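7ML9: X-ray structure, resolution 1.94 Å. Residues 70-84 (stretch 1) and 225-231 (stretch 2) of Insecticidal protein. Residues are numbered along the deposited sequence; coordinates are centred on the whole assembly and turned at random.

Stretch 1 70-84: FLTPPKNVIGERRIS
Stretch 2 (225-231) GIAWRVS

Two distant pieces of one chain of this insecticidal protein meet here, and 571 Å² is buried between them, both sides summed. Stretch 1 enters as a strand at Phe70-Leu71. It then runs through a loop, makes a 3-10 turn at Glu80-Arg82 and returns to strand at Ile83-Ser84. Stretch 2 continues a strand that begins earlier in the chain, and its Gly225-Trp228 part lies antiparallel to that last segment.

The register is set by Ile83 opposite Ala227 (CA to CA 4.8 Å, non-hydrogen-bonded pair) and Ser84 opposite Ile226 (CA to CA 5.2 Å, hydrogen-bonded pair). Ser84 N donates to Ile226 O at 3.0 Å, and Ile226 N donates to Ser84 O at 2.8 Å. Trp228 N donates to Arg82 O at 2.8 Å, so the pairing carries on into the 3-10 turn. CA-H...O contacts fill the gaps in this ladder, the shortest from Ile83 CA to Ile226 O at 3.2 Å. Backbone angles are extended: phi/psi -134/135 at Ile83, -129/163 at Ser84, -125/125 at Ile226, -96/131 at Ala227 and -108/126 at Trp228.

Ile83 and Ala227 share one face of the sheet. Ile83 (chi1 m, chi2 m) brings CD1 to 4.0 Å from Ala227 CB, so its tip rests against the small methyl. Gly225, at phi/psi 162/169, leaves space beside this residue: an ideal CB there would lie 3.4 Å from Ile83 CG2, a tight fit. These backbone angles also call for glycine by themselves. Ser84 and Ile226 share the other face, with Ser84 OG 3.6 Å from Ile226 CB; the end of the Ile226 side chain (m, m) leads away.

Trp228 is the largest bump, with 111 Å² covered. Its CB points toward stretch 1, and chi1 -74° with chi2 83° lays the indole alongside the chain from Arg81 to Ser84. Arg81 O sits 3.4 Å from Trp228 CB. The indole edge meets Ser84, whose chi1 p rotamer places OG 3.0 Å from Trp228 NE1 as acceptor of its hydrogen bond. Val77 (chi1 m) packs nearby, its CG1 4.1 Å from Trp228 CB.

Val230 (chi1 m) points toward stretch 1 and touches Pro74 with one methyl and Leu71 with the other. Its CG1 lies 3.5 Å from Pro74 CD, and its CG2 4.1 Å from Leu71 CD1. Leu71 (t, p) starts sideways, but its end comes nearer. Pro74 has a C-gamma endo pucker.

Arg82 (m, m, t, chi4 -175°) starts away from stretch 2 and then swings back. Its NH1 donates to Trp228 O at 3.2 Å, while Arg82 O accepts from Trp228 N, so the two residues are joined twice. Trp228 O and Arg229 CA lie at the guanidinium edge.

The loop and the 3-10 turn are braced within stretch 1. Val77 N donates to Pro74 O at 3.0 Å, and Arg82 N to Gly79 O at 3.0 Å. Gly79 has positive phi (63/-133). Arg81 (m, t, p, chi4 85°) reaches back, with NE 2.9 Å from Asn76 O and NH1 3.2 Å from Asn76 OD1, both hydrogen bonds.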

# COMPACT_ATOMS: atom_id res chain seq x y z
N PHE A 70 -15.25 -41.49 -18.79
CA PHE A 70 -14.17 -41.40 -17.82
C PHE A 70 -13.19 -40.30 -18.19
O PHE A 70 -12.93 -40.06 -19.38
CB PHE A 70 -13.44 -42.74 -17.68
CG PHE A 70 -14.10 -43.68 -16.71
CD1 PHE A 70 -13.74 -43.67 -15.37
CD2 PHE A 70 -15.08 -44.56 -17.13
CE1 PHE A 70 -14.35 -44.52 -14.47
CE2 PHE A 70 -15.69 -45.42 -16.23
CZ PHE A 70 -15.33 -45.40 -14.90
N LEU A 71 -12.69 -39.62 -17.17
CA LEU A 71 -11.62 -38.63 -17.31
C LEU A 71 -10.49 -39.07 -16.39
O LEU A 71 -10.67 -39.12 -15.17
CB LEU A 71 -12.10 -37.22 -16.98
CG LEU A 71 -11.07 -36.07 -17.02
CD1 LEU A 71 -10.27 -36.11 -18.30
CD2 LEU A 71 -11.76 -34.69 -16.83
N THR A 72 -9.36 -39.44 -16.99
CA THR A 72 -8.19 -39.93 -16.26
C THR A 72 -7.01 -39.09 -16.72
O THR A 72 -6.37 -39.41 -17.73
CB THR A 72 -7.93 -41.41 -16.53
OG1 THR A 72 -9.18 -42.12 -16.58
CG2 THR A 72 -7.03 -42.02 -15.44
N PRO A 73 -6.70 -38.00 -16.01
CA PRO A 73 -5.51 -37.21 -16.36
C PRO A 73 -4.24 -38.03 -16.19
O PRO A 73 -4.03 -38.66 -15.14
CB PRO A 73 -5.57 -36.03 -15.38
CG PRO A 73 -7.04 -35.96 -14.93
CD PRO A 73 -7.47 -37.41 -14.91
N PRO A 74 -3.39 -38.07 -17.20
CA PRO A 74 -2.15 -38.86 -17.12
C PRO A 74 -1.09 -38.18 -16.26
O PRO A 74 -1.15 -36.98 -15.97
CB PRO A 74 -1.70 -38.95 -18.58
CG PRO A 74 -2.24 -37.74 -19.21
CD PRO A 74 -3.52 -37.39 -18.50
N LYS A 75 -0.10 -38.98 -15.84
CA LYS A 75 1.00 -38.44 -15.02
C LYS A 75 1.66 -37.27 -15.71
O LYS A 75 2.20 -36.37 -15.06
CB LYS A 75 2.05 -39.52 -14.75
CG LYS A 75 1.51 -40.83 -14.23
CD LYS A 75 0.63 -40.64 -13.03
CE LYS A 75 -0.07 -41.95 -12.66
NZ LYS A 75 0.92 -43.06 -12.53
N ASN A 76 1.62 -37.28 -17.03
CA ASN A 76 2.18 -36.23 -17.87
C ASN A 76 1.74 -34.82 -17.46
O ASN A 76 2.50 -33.85 -17.64
CB ASN A 76 1.72 -36.51 -19.28
CG ASN A 76 2.43 -35.69 -20.23
OD1 ASN A 76 3.64 -35.52 -20.07
ND2 ASN A 76 1.72 -35.11 -21.19
N VAL A 77 0.51 -34.66 -17.01
CA VAL A 77 -0.04 -33.33 -16.75
C VAL A 77 -0.41 -33.09 -15.30
O VAL A 77 -0.80 -31.97 -14.96
CB VAL A 77 -1.27 -33.03 -17.64
CG1 VAL A 77 -0.96 -33.20 -19.12
CG2 VAL A 77 -2.45 -33.86 -17.21
N ILE A 78 -0.34 -34.07 -14.41
CA ILE A 78 -0.95 -33.84 -13.10
C ILE A 78 0.05 -33.17 -12.16
O ILE A 78 1.26 -33.16 -12.39
CB ILE A 78 -1.52 -35.13 -12.47
CG1 ILE A 78 -0.44 -36.20 -12.34
CG2 ILE A 78 -2.73 -35.62 -13.26
CD1 ILE A 78 -0.99 -37.50 -11.76
N GLY A 79 -0.50 -32.57 -11.10
CA GLY A 79 0.31 -31.94 -10.06
C GLY A 79 1.12 -30.78 -10.60
O GLY A 79 0.62 -29.92 -11.34
N GLU A 80 2.40 -30.76 -10.24
CA GLU A 80 3.32 -29.71 -10.69
C GLU A 80 3.35 -29.56 -12.21
O GLU A 80 3.59 -28.46 -12.72
CB GLU A 80 4.72 -30.03 -10.16
CG GLU A 80 5.81 -29.06 -10.54
CD GLU A 80 7.19 -29.62 -10.21
OE1 GLU A 80 7.50 -29.81 -9.01
OE2 GLU A 80 7.96 -29.89 -11.16
N ARG A 81 3.10 -30.64 -12.95
CA ARG A 81 3.18 -30.55 -14.41
C ARG A 81 1.93 -29.94 -15.05
O ARG A 81 1.87 -29.87 -16.29
CB ARG A 81 3.47 -31.92 -15.01
CG ARG A 81 4.96 -32.29 -14.82
CD ARG A 81 5.30 -33.67 -15.30
NE ARG A 81 5.26 -33.85 -16.75
CZ ARG A 81 6.25 -33.59 -17.60
NH1 ARG A 81 6.10 -33.87 -18.89
NH2 ARG A 81 7.39 -33.05 -17.19
N ARG A 82 0.97 -29.45 -14.27
CA ARG A 82 -0.11 -28.65 -14.84
C ARG A 82 0.39 -27.32 -15.39
O ARG A 82 -0.28 -26.71 -16.24
CB ARG A 82 -1.19 -28.39 -13.79
CG ARG A 82 -2.04 -29.58 -13.41
CD ARG A 82 -2.99 -29.93 -14.57
NE ARG A 82 -3.90 -31.01 -14.23
CZ ARG A 82 -4.76 -31.55 -15.09
NH1 ARG A 82 -4.80 -31.11 -16.35
NH2 ARG A 82 -5.58 -32.52 -14.71
N ILE A 83 1.53 -26.82 -14.91
CA ILE A 83 2.07 -25.54 -15.35
C ILE A 83 3.56 -25.69 -15.64
O ILE A 83 4.29 -26.31 -14.87
CB ILE A 83 1.85 -24.44 -14.29
CG1 ILE A 83 0.35 -24.20 -14.09
CG2 ILE A 83 2.55 -23.15 -14.73
CD1 ILE A 83 -0.31 -23.49 -15.26
N SER A 84 4.00 -25.14 -16.76
CA SER A 84 5.43 -25.08 -17.04
C SER A 84 5.78 -23.65 -17.40
O SER A 84 4.90 -22.85 -17.74
CB SER A 84 5.85 -26.05 -18.16
OG SER A 84 5.34 -25.61 -19.41
N GLY A 225 3.45 -18.42 -17.92
CA GLY A 225 3.33 -19.86 -17.77
C GLY A 225 2.52 -20.48 -18.88
O GLY A 225 1.87 -19.79 -19.67
N ILE A 226 2.57 -21.82 -18.92
CA ILE A 226 1.90 -22.66 -19.91
C ILE A 226 1.05 -23.67 -19.15
O ILE A 226 1.57 -24.40 -18.30
CB ILE A 226 2.91 -23.41 -20.80
CG1 ILE A 226 3.86 -22.46 -21.53
CG2 ILE A 226 2.16 -24.31 -21.80
CD1 ILE A 226 3.16 -21.49 -22.46
N ALA A 227 -0.25 -23.72 -19.46
CA ALA A 227 -1.16 -24.62 -18.75
C ALA A 227 -1.33 -25.92 -19.52
O ALA A 227 -1.63 -25.90 -20.73
CB ALA A 227 -2.53 -23.97 -18.54
N TRP A 228 -1.19 -27.05 -18.83
CA TRP A 228 -1.18 -28.37 -19.47
C TRP A 228 -2.47 -29.10 -19.14
O TRP A 228 -2.83 -29.25 -17.97
CB TRP A 228 0.06 -29.19 -19.04
CG TRP A 228 1.30 -28.66 -19.70
CD1 TRP A 228 2.06 -27.60 -19.28
CD2 TRP A 228 1.88 -29.12 -20.92
NE1 TRP A 228 3.07 -27.37 -20.18
CE2 TRP A 228 2.98 -28.29 -21.19
CE3 TRP A 228 1.57 -30.15 -21.82
CZ2 TRP A 228 3.79 -28.47 -22.32
CZ3 TRP A 228 2.37 -30.31 -22.94
CH2 TRP A 228 3.47 -29.48 -23.17
N ARG A 229 -3.17 -29.56 -20.19
CA ARG A 229 -4.47 -30.20 -20.06
C ARG A 229 -4.57 -31.32 -21.10
O ARG A 229 -4.05 -31.19 -22.21
CB ARG A 229 -5.65 -29.23 -20.33
CG ARG A 229 -5.89 -28.15 -19.31
CD ARG A 229 -5.12 -26.88 -19.64
NE ARG A 229 -5.53 -26.27 -20.89
CZ ARG A 229 -4.73 -26.12 -21.93
NH1 ARG A 229 -3.46 -26.53 -21.85
NH2 ARG A 229 -5.18 -25.57 -23.04
N VAL A 230 -5.27 -32.39 -20.76
CA VAL A 230 -5.72 -33.26 -21.84
C VAL A 230 -6.99 -32.67 -22.41
O VAL A 230 -7.78 -32.03 -21.71
CB VAL A 230 -5.92 -34.72 -21.40
CG1 VAL A 230 -4.56 -35.38 -21.17
CG2 VAL A 230 -6.83 -34.81 -20.19
N SER A 231 -7.19 -32.88 -23.71
CA SER A 231 -8.23 -32.23 -24.49
C SER A 231 -8.53 -33.10 -25.70
O SER A 231 -7.75 -33.99 -26.03
CB SER A 231 -7.79 -30.82 -24.91
OG SER A 231 -6.87 -30.86 -25.99